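Local coordinates for protein GH3 beta-N-acetylglucosaminidase (Paenibacillaceae, PDB 6K5J) that hydrolyses terminal beta-linked N-acetylglucosamine residues from sugar chains as a glycoside hydrolase of family 3, at residues K16-L20 and I326-V330; K241-L246 and I275-Y279; S449-S455 and D476-A482. All blocks are in the same frame, centred on the assembly; numbering follows the deposited sequence.

Contact 1: residues K16-L20 and I326-V330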
loop_
_atom_site.group_PDB
_atom_site.type_symbol
_atom_site.label_atom_id
_atom_site.label_comp_id
_atom_site.label_asym_id
_atom_site.label_seq_id
_atom_site.Cartn_x
_atom_site.Cartn_y
_atom_site.Cartn_z
ATOM N N LYS A 16 -23.899 17.791 -6.065
ATOM C CA LYS A 16 -23.441 17.584 -4.693
ATOM C C LYS A 16 -23.286 16.102 -4.400
ATOM O O LYS A 16 -22.279 15.677 -3.817
ATOM C CB LYS A 16 -24.410 18.223 -3.695
ATOM C CG LYS A 16 -24.523 19.744 -3.794
ATOM C CD LYS A 16 -25.440 20.263 -2.692
ATOM C CE LYS A 16 -25.809 21.720 -2.913
ATOM N NZ LYS A 16 -26.722 22.200 -1.838
ATOM N N VAL A 17 -24.263 15.296 -4.816
ATOM C CA VAL A 17 -24.178 13.860 -4.575
ATOM C C VAL A 17 -22.988 13.276 -5.325
ATOM O O VAL A 17 -22.252 12.438 -4.793
ATOM C CB VAL A 17 -25.506 13.176 -4.956
ATOM C CG1 VAL A 17 -25.308 11.674 -5.192
ATOM C CG2 VAL A 17 -26.552 13.415 -3.863
ATOM N N GLY A 18 -22.774 13.719 -6.566
ATOM C CA GLY A 18 -21.640 13.226 -7.333
ATOM C C GLY A 18 -20.298 13.513 -6.680
ATOM O O GLY A 18 -19.367 12.707 -6.790
ATOM N N GLN A 19 -20.180 14.655 -5.990
ATOM C CA GLN A 19 -18.935 14.988 -5.296
ATOM C C GLN A 19 -18.544 13.918 -4.284
ATOM O O GLN A 19 -17.356 13.761 -3.981
ATOM C CB GLN A 19 -19.060 16.336 -4.585
ATOM C CG GLN A 19 -18.889 17.530 -5.492
ATOM C CD GLN A 19 -17.537 17.544 -6.182
ATOM O OE1 GLN A 19 -16.495 17.708 -5.539
ATOM N NE2 GLN A 19 -17.549 17.359 -7.498
ATOM N N LEU A 20 -19.520 13.183 -3.754
ATOM C CA LEU A 20 -19.284 12.191 -2.712
ATOM C C LEU A 20 -18.765 10.857 -3.238
ATOM O O LEU A 20 -18.579 9.934 -2.439
ATOM C CB LEU A 20 -20.572 11.947 -1.933
ATOM C CG LEU A 20 -21.343 13.195 -1.492
ATOM C CD1 LEU A 20 -22.561 12.790 -0.694
ATOM C CD2 LEU A 20 -20.441 14.100 -0.678
ATOM N N ILE A 326 -25.300 16.583 3.507
ATOM C CA ILE A 326 -24.654 16.548 2.197
ATOM C C ILE A 326 -23.717 17.734 2.022
ATOM O O ILE A 326 -22.577 17.582 1.560
ATOM C CB ILE A 326 -25.708 16.519 1.077
ATOM C CG1 ILE A 326 -26.488 15.208 1.116
ATOM C CG2 ILE A 326 -25.024 16.678 -0.261
ATOM C CD1 ILE A 326 -25.751 14.041 0.463
ATOM N N ASP A 327 -24.199 18.942 2.352
ATOM C CA ASP A 327 -23.360 20.137 2.249
ATOM C C ASP A 327 -22.124 20.033 3.133
ATOM O O ASP A 327 -21.078 20.588 2.791
ATOM C CB ASP A 327 -24.142 21.398 2.642
ATOM C CG ASP A 327 -25.222 21.773 1.641
ATOM O OD1 ASP A 327 -25.116 21.404 0.453
ATOM O OD2 ASP A 327 -26.178 22.469 2.052
ATOM N N ARG A 328 -22.244 19.384 4.293
ATOM C CA ARG A 328 -21.097 19.212 5.180
ATOM C C ARG A 328 -19.955 18.490 4.465
ATOM O O ARG A 328 -18.813 18.961 4.475
ATOM C CB ARG A 328 -21.524 18.455 6.440
ATOM C CG ARG A 328 -20.589 18.594 7.630
ATOM C CD ARG A 328 -20.900 17.538 8.698
ATOM N NE ARG A 328 -22.310 17.575 9.081
ATOM C CZ ARG A 328 -22.947 16.583 9.697
ATOM N NH1 ARG A 328 -22.296 15.476 10.016
ATOM N NH2 ARG A 328 -24.239 16.697 9.988
ATOM N N SER A 329 -20.252 17.349 3.827
ATOM C CA SER A 329 -19.212 16.617 3.097
ATOM C C SER A 329 -18.733 17.384 1.879
ATOM O O SER A 329 -17.532 17.416 1.594
ATOM C CB SER A 329 -19.709 15.233 2.669
ATOM O OG SER A 329 -19.904 14.389 3.788
ATOM N N VAL A 330 -19.655 17.972 1.118
ATOM C CA VAL A 330 -19.247 18.757 -0.049
ATOM C C VAL A 330 -18.281 19.858 0.364
ATOM O O VAL A 330 -17.283 20.117 -0.318
ATOM C CB VAL A 330 -20.486 19.330 -0.768
ATOM C CG1 VAL A 330 -20.074 20.395 -1.787
ATOM C CG2 VAL A 330 -21.269 18.208 -1.449
#

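Contact 2: residues K241-L246 and I275-Y279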
loop_
_atom_site.group_PDB
_atom_site.type_symbol
_atom_site.label_atom_id
_atom_site.label_comp_id
_atom_site.label_asym_id
_atom_site.label_seq_id
_atom_site.Cartn_x
_atom_site.Cartn_y
_atom_site.Cartn_z
ATOM N N LYS A 241 -23.241 -4.847 14.742
ATOM C CA LYS A 241 -22.421 -5.533 13.742
ATOM C C LYS A 241 -22.279 -4.636 12.509
ATOM O O LYS A 241 -22.803 -4.901 11.422
ATOM C CB LYS A 241 -23.013 -6.890 13.393
ATOM C CG LYS A 241 -21.992 -7.874 12.844
ATOM C CD LYS A 241 -22.647 -9.112 12.246
ATOM C CE LYS A 241 -22.021 -10.384 12.817
ATOM N NZ LYS A 241 -22.879 -11.583 12.580
ATOM N N LEU A 242 -21.557 -3.536 12.709
ATOM C CA LEU A 242 -21.260 -2.574 11.647
ATOM C C LEU A 242 -19.752 -2.368 11.608
ATOM O O LEU A 242 -19.154 -2.007 12.642
ATOM C CB LEU A 242 -21.967 -1.237 11.883
ATOM C CG LEU A 242 -23.494 -1.211 11.837
ATOM C CD1 LEU A 242 -24.010 0.121 12.386
ATOM C CD2 LEU A 242 -23.973 -1.441 10.419
ATOM N N PRO A 243 -19.095 -2.566 10.471
ATOM C CA PRO A 243 -17.670 -2.220 10.387
ATOM C C PRO A 243 -17.486 -0.717 10.554
ATOM O O PRO A 243 -18.431 0.066 10.422
ATOM C CB PRO A 243 -17.269 -2.691 8.985
ATOM C CG PRO A 243 -18.532 -2.641 8.199
ATOM C CD PRO A 243 -19.655 -2.955 9.163
ATOM N N ALA A 244 -16.247 -0.319 10.859
ATOM C CA ALA A 244 -15.957 1.093 11.097
ATOM C C ALA A 244 -16.472 1.971 9.962
ATOM O O ALA A 244 -16.986 3.066 10.200
ATOM C CB ALA A 244 -14.452 1.297 11.281
ATOM N N THR A 245 -16.350 1.493 8.718
ATOM C CA THR A 245 -16.823 2.235 7.553
ATOM C C THR A 245 -18.292 2.621 7.659
ATOM O O THR A 245 -18.695 3.667 7.142
ATOM C CB THR A 245 -16.609 1.391 6.293
ATOM O OG1 THR A 245 -15.219 1.077 6.178
ATOM C CG2 THR A 245 -17.068 2.133 5.035
ATOM N N LEU A 246 -19.109 1.786 8.300
ATOM C CA LEU A 246 -20.548 1.998 8.387
ATOM C C LEU A 246 -21.017 2.366 9.792
ATOM O O LEU A 246 -22.221 2.318 10.062
ATOM C CB LEU A 246 -21.287 0.743 7.902
ATOM C CG LEU A 246 -20.852 0.221 6.530
ATOM C CD1 LEU A 246 -21.719 -0.952 6.074
ATOM C CD2 LEU A 246 -20.873 1.338 5.479
ATOM N N ILE A 275 -18.040 -5.266 2.788
ATOM C CA ILE A 275 -19.205 -4.422 2.532
ATOM C C ILE A 275 -20.156 -5.059 1.527
ATOM O O ILE A 275 -21.351 -5.185 1.791
ATOM C CB ILE A 275 -18.776 -3.017 2.054
ATOM C CG1 ILE A 275 -17.828 -2.343 3.059
ATOM C CG2 ILE A 275 -20.013 -2.147 1.838
ATOM C CD1 ILE A 275 -18.439 -2.110 4.429
ATOM N N SER A 276 -19.647 -5.435 0.347
ATOM C CA SER A 276 -20.531 -5.814 -0.752
ATOM C C SER A 276 -21.297 -7.094 -0.453
ATOM O O SER A 276 -22.434 -7.242 -0.903
ATOM C CB SER A 276 -19.745 -5.977 -2.054
ATOM O OG SER A 276 -18.703 -6.923 -1.891
ATOM N N LYS A 277 -20.704 -8.021 0.297
ATOM C CA LYS A 277 -21.364 -9.291 0.570
ATOM C C LYS A 277 -22.281 -9.228 1.779
ATOM O O LYS A 277 -23.283 -9.950 1.827
ATOM C CB LYS A 277 -20.323 -10.397 0.776
ATOM C CG LYS A 277 -20.915 -11.789 0.973
ATOM C CD LYS A 277 -20.070 -12.639 1.913
ATOM C CE LYS A 277 -19.513 -13.864 1.200
ATOM N NZ LYS A 277 -18.697 -14.727 2.108
ATOM N N PHE A 278 -21.971 -8.383 2.759
ATOM C CA PHE A 278 -22.780 -8.308 3.964
ATOM C C PHE A 278 -23.766 -7.147 3.959
ATOM O O PHE A 278 -24.772 -7.216 4.674
ATOM C CB PHE A 278 -21.882 -8.191 5.207
ATOM C CG PHE A 278 -20.963 -9.368 5.416
ATOM C CD1 PHE A 278 -19.712 -9.409 4.818
ATOM C CD2 PHE A 278 -21.350 -10.430 6.221
ATOM C CE1 PHE A 278 -18.862 -10.492 5.012
ATOM C CE2 PHE A 278 -20.507 -11.512 6.421
ATOM C CZ PHE A 278 -19.262 -11.544 5.814
ATOM N N TYR A 279 -23.514 -6.092 3.182
ATOM C CA TYR A 279 -24.356 -4.904 3.264
ATOM C C TYR A 279 -24.843 -4.402 1.909
ATOM O O TYR A 279 -25.914 -3.794 1.842
ATOM C CB TYR A 279 -23.617 -3.780 4.005
ATOM C CG TYR A 279 -23.164 -4.172 5.394
ATOM C CD1 TYR A 279 -23.989 -3.988 6.499
ATOM C CD2 TYR A 279 -21.906 -4.730 5.601
ATOM C CE1 TYR A 279 -23.570 -4.360 7.775
ATOM C CE2 TYR A 279 -21.478 -5.100 6.859
ATOM C CZ TYR A 279 -22.315 -4.918 7.946
ATOM O OH TYR A 279 -21.879 -5.295 9.196
#

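Contact 3: residues S449-S455 and D476-A482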
loop_
_atom_site.group_PDB
_atom_site.type_symbol
_atom_site.label_atom_id
_atom_site.label_comp_id
_atom_site.label_asym_id
_atom_site.label_seq_id
_atom_site.Cartn_x
_atom_site.Cartn_y
_atom_site.Cartn_z
ATOM N N SER A 449 26.829 -25.631 -3.902
ATOM C CA SER A 449 26.620 -25.735 -2.459
ATOM C C SER A 449 26.246 -24.398 -1.810
ATOM O O SER A 449 25.547 -24.391 -0.786
ATOM C CB SER A 449 27.864 -26.332 -1.794
ATOM O OG SER A 449 28.722 -25.326 -1.298
ATOM N N GLN A 450 26.690 -23.273 -2.377
ATOM C CA GLN A 450 26.273 -21.948 -1.920
ATOM C C GLN A 450 24.890 -21.634 -2.473
ATOM O O GLN A 450 24.749 -21.331 -3.665
ATOM C CB GLN A 450 27.252 -20.872 -2.378
ATOM C CG GLN A 450 28.531 -20.784 -1.602
ATOM C CD GLN A 450 29.275 -19.504 -1.909
ATOM O OE1 GLN A 450 29.662 -18.763 -1.004
ATOM N NE2 GLN A 450 29.474 -19.232 -3.197
ATOM N N VAL A 451 23.878 -21.644 -1.606
ATOM C CA VAL A 451 22.492 -21.411 -1.996
ATOM C C VAL A 451 21.938 -20.234 -1.201
ATOM O O VAL A 451 22.040 -20.209 0.031
ATOM C CB VAL A 451 21.619 -22.660 -1.779
ATOM C CG1 VAL A 451 20.184 -22.373 -2.223
ATOM C CG2 VAL A 451 22.192 -23.860 -2.553
ATOM N N VAL A 452 21.366 -19.261 -1.905
ATOM C CA VAL A 452 20.580 -18.191 -1.295
ATOM C C VAL A 452 19.150 -18.337 -1.788
ATOM O O VAL A 452 18.881 -18.151 -2.982
ATOM C CB VAL A 452 21.105 -16.789 -1.640
ATOM C CG1 VAL A 452 20.266 -15.728 -0.897
ATOM C CG2 VAL A 452 22.588 -16.640 -1.320
ATOM N N VAL A 453 18.229 -18.628 -0.881
ATOM C CA VAL A 453 16.813 -18.592 -1.220
ATOM C C VAL A 453 16.264 -17.239 -0.808
ATOM O O VAL A 453 16.360 -16.852 0.366
ATOM C CB VAL A 453 16.022 -19.717 -0.542
ATOM C CG1 VAL A 453 14.535 -19.580 -0.906
ATOM C CG2 VAL A 453 16.559 -21.061 -0.964
ATOM N N VAL A 454 15.704 -16.520 -1.770
ATOM C CA VAL A 454 14.877 -15.359 -1.471
ATOM C C VAL A 454 13.472 -15.890 -1.206
ATOM O O VAL A 454 12.833 -16.455 -2.099
ATOM C CB VAL A 454 14.902 -14.342 -2.616
ATOM C CG1 VAL A 454 13.989 -13.177 -2.297
ATOM C CG2 VAL A 454 16.321 -13.831 -2.841
ATOM N N SER A 455 13.003 -15.765 0.036
ATOM C CA SER A 455 11.656 -16.212 0.351
ATOM C C SER A 455 10.659 -15.072 0.143
ATOM O O SER A 455 11.009 -13.890 0.133
ATOM C CB SER A 455 11.569 -16.762 1.783
ATOM O OG SER A 455 11.687 -15.748 2.771
ATOM N N ASP A 476 25.496 -30.834 2.809
ATOM C CA ASP A 476 26.405 -30.370 1.771
ATOM C C ASP A 476 26.053 -28.979 1.252
ATOM O O ASP A 476 26.686 -28.508 0.300
ATOM C CB ASP A 476 26.406 -31.367 0.603
ATOM C CG ASP A 476 24.994 -31.797 0.199
ATOM O OD1 ASP A 476 24.208 -32.189 1.091
ATOM O OD2 ASP A 476 24.667 -31.741 -1.011
ATOM N N VAL A 477 25.055 -28.324 1.839
ATOM C CA VAL A 477 24.549 -27.042 1.365
ATOM C C VAL A 477 24.825 -25.992 2.433
ATOM O O VAL A 477 24.596 -26.232 3.624
ATOM C CB VAL A 477 23.042 -27.115 1.041
ATOM C CG1 VAL A 477 22.464 -25.716 0.775
ATOM C CG2 VAL A 477 22.789 -28.033 -0.144
ATOM N N GLN A 478 25.337 -24.837 2.011
ATOM C CA GLN A 478 25.429 -23.656 2.866
ATOM C C GLN A 478 24.300 -22.726 2.435
ATOM O O GLN A 478 24.396 -22.052 1.404
ATOM C CB GLN A 478 26.796 -22.988 2.759
ATOM C CG GLN A 478 27.938 -23.796 3.376
ATOM C CD GLN A 478 28.435 -24.899 2.459
ATOM O OE1 GLN A 478 28.785 -24.649 1.300
ATOM N NE2 GLN A 478 28.464 -26.133 2.969
ATOM N N LEU A 479 23.218 -22.724 3.209
ATOM C CA LEU A 479 21.974 -22.053 2.846
ATOM C C LEU A 479 21.849 -20.732 3.598
ATOM O O LEU A 479 21.999 -20.698 4.823
ATOM C CB LEU A 479 20.773 -22.939 3.170
ATOM C CG LEU A 479 19.396 -22.274 3.032
ATOM C CD1 LEU A 479 19.102 -22.010 1.568
ATOM C CD2 LEU A 479 18.315 -23.164 3.653
ATOM N N ILE A 480 21.579 -19.655 2.862
ATOM C CA ILE A 480 21.140 -18.381 3.424
ATOM C C ILE A 480 19.719 -18.126 2.933
ATOM O O ILE A 480 19.426 -18.312 1.748
ATOM C CB ILE A 480 22.061 -17.215 3.001
ATOM C CG1 ILE A 480 23.470 -17.381 3.572
ATOM C CG2 ILE A 480 21.472 -15.853 3.416
ATOM C CD1 ILE A 480 24.490 -16.423 2.930
ATOM N N VAL A 481 18.840 -17.681 3.823
ATOM C CA VAL A 481 17.490 -17.275 3.443
ATOM C C VAL A 481 17.364 -15.769 3.663
ATOM O O VAL A 481 17.777 -15.247 4.703
ATOM C CB VAL A 481 16.423 -18.056 4.230
ATOM C CG1 VAL A 481 15.007 -17.643 3.792
ATOM C CG2 VAL A 481 16.617 -19.549 4.021
ATOM N N ALA A 482 16.818 -15.074 2.671
ATOM C CA ALA A 482 16.541 -13.647 2.760
ATOM C C ALA A 482 15.089 -13.437 2.364
ATOM O O ALA A 482 14.707 -13.736 1.230
ATOM C CB ALA A 482 17.477 -12.842 1.853
#

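Contact 1: residues K16-L20 and I326-V330
Helix-helix packing between parts of the chain far apart in sequence joins the TIM-barrel-type domain of this family 3 enzyme, where helix 323-339 lies against helix 13-19, some 300 residues earlier in the chain. In the segment 326-330, Ile326 comes first. Its CA-to-CB bond points toward the other segment, with CG2 lying 3.8 Å from CB of Lys16 and CD1 3.6 Å from CD1 of Leu20; CG2 of Val17 lies at the margin of the same apolar patch. Asp327 follows on a flank of the helix, its CA-to-CB bond turned away, yet its carboxylate swings back to form a salt bridge with Lys16, whose extended chain spans the edge of the interface. Ser329 returns to the interface: its CB touches CD2 of Leu20 at 3.6 Å, while its hydroxyl is hydrogen-bonded to Asp294. Val330, a helical turn beyond Ile326, completes the apolar ridge; its CG2 packs on Lys16 and, more loosely, on Leu20 and Gln19, whose amide oxygen meets Lys337. Helix 302-317 covers the patch through Leu312 on Val17 and Val316 on Ile326. Thus apolar contacts fill the interior and one charge pair marks its partly exposed border, where NZ of Lys16 stands 2.9 Å from OD1 of Asp327.

Contact 2: residues K241-L246 and I275-Y279
Neither segment offers regular secondary structure over its full length. Residues 241-246 run as a loop that tightens into a short 3-10 turn, with Leu246 N bonded to Pro243 O at 2.8 Å; residues 275-279 begin in the short helix 273-276, and Tyr279 N bonds to Ile275 O at 2.7 Å. The backbones stay well apart, CA of Pro243 and CA of Ile275 being 8.3 Å from each other, so side chains must bridge the gap. Tyr279 does most of this. Its OH donates a very short hydrogen bond of 2.4 Å to the carbonyl O of Lys241, while one ring face receives CD1 of Leu246 in a CH-pi contact, 3.8 Å from the ring centroid. Leu242 and Pro243 add apolar contacts to the ring, the latter with CD 3.5 Å from CZ of Tyr279. Deeper in, CD1 of Ile275 lies 3.8 Å from both CG of Pro243 and CD1 of Leu246. Thr245, about 9 Å by its side chain from a bound NAG, is hydrogen-bonded to Thr229 and His231. The contact joins two loops of the TIM-barrel-type domain, the first between strand 226-229 and helix 249-258, the second after strand 264-266 and before helix 281-291, whose Gln287 and Ala288 touch Leu246.

Contact 3: residues S449-S455 and D476-A482
A ladder of six backbone hydrogen bonds, alternating in direction as parallel strands require, holds these segments together. Gln478 N donates to Ser449 O at 2.8 Å, Val451 N to Gln478 O at 3.1 Å and Ile480 N to Val451 O at 2.9 Å; the next three, Val453 N to Ile480 O, Ala482 N to Val453 O and Ser455 N to Ala482 O, are all 2.9 Å long. A side-chain bond extends the ladder at its start, from Ser449 OG to Gln478 OE1 at 2.7 Å. Weaker CA-H...O contacts lie between the rungs, such as Val454 CA to Ala482 O at 3.2 Å. The strands run at 20° to each other, and their side chains alternate between two faces. On one, Val453 CG2 meets Leu479 CD1 at 3.7 Å, with Val451 and Val481 alongside; the other carries Val452, Ile480 and Ala482. Helix 462-472, the connection of this classic beta-alpha-beta unit, covers the first face through Leu471, Ala472 and Ile468, and helix 507-517 covers the opposite one through Leu517 and Leu513, making the layers of an alpha/beta sandwich. Within the mixed sheet, strand 450-455 is flanked on its other edge by strand 390-396, while strand 478-483 is next to strand 499-501.

Followed from the N terminus, the chain opens contact 1 at once and does not close it until residues 326-330, a loop of some 300 residues that brings helix 13-19 and helix 323-339 of the barrel-type domain together. Contact 2 is nested inside that loop and spans only 28 intervening residues, tying two successive loops of the same domain; its centre lies about 21 Å from that of contact 1, without touching it. Contact 3 begins only after contact 1 has closed, and its short crossover belongs to the separate sheet built later in the chain, its centre about 56 Å from that of contact 1 on the opposite side of the chain's centre. Contacts 1 and 2 are thus nested within one domain, and contact 3 follows both in series.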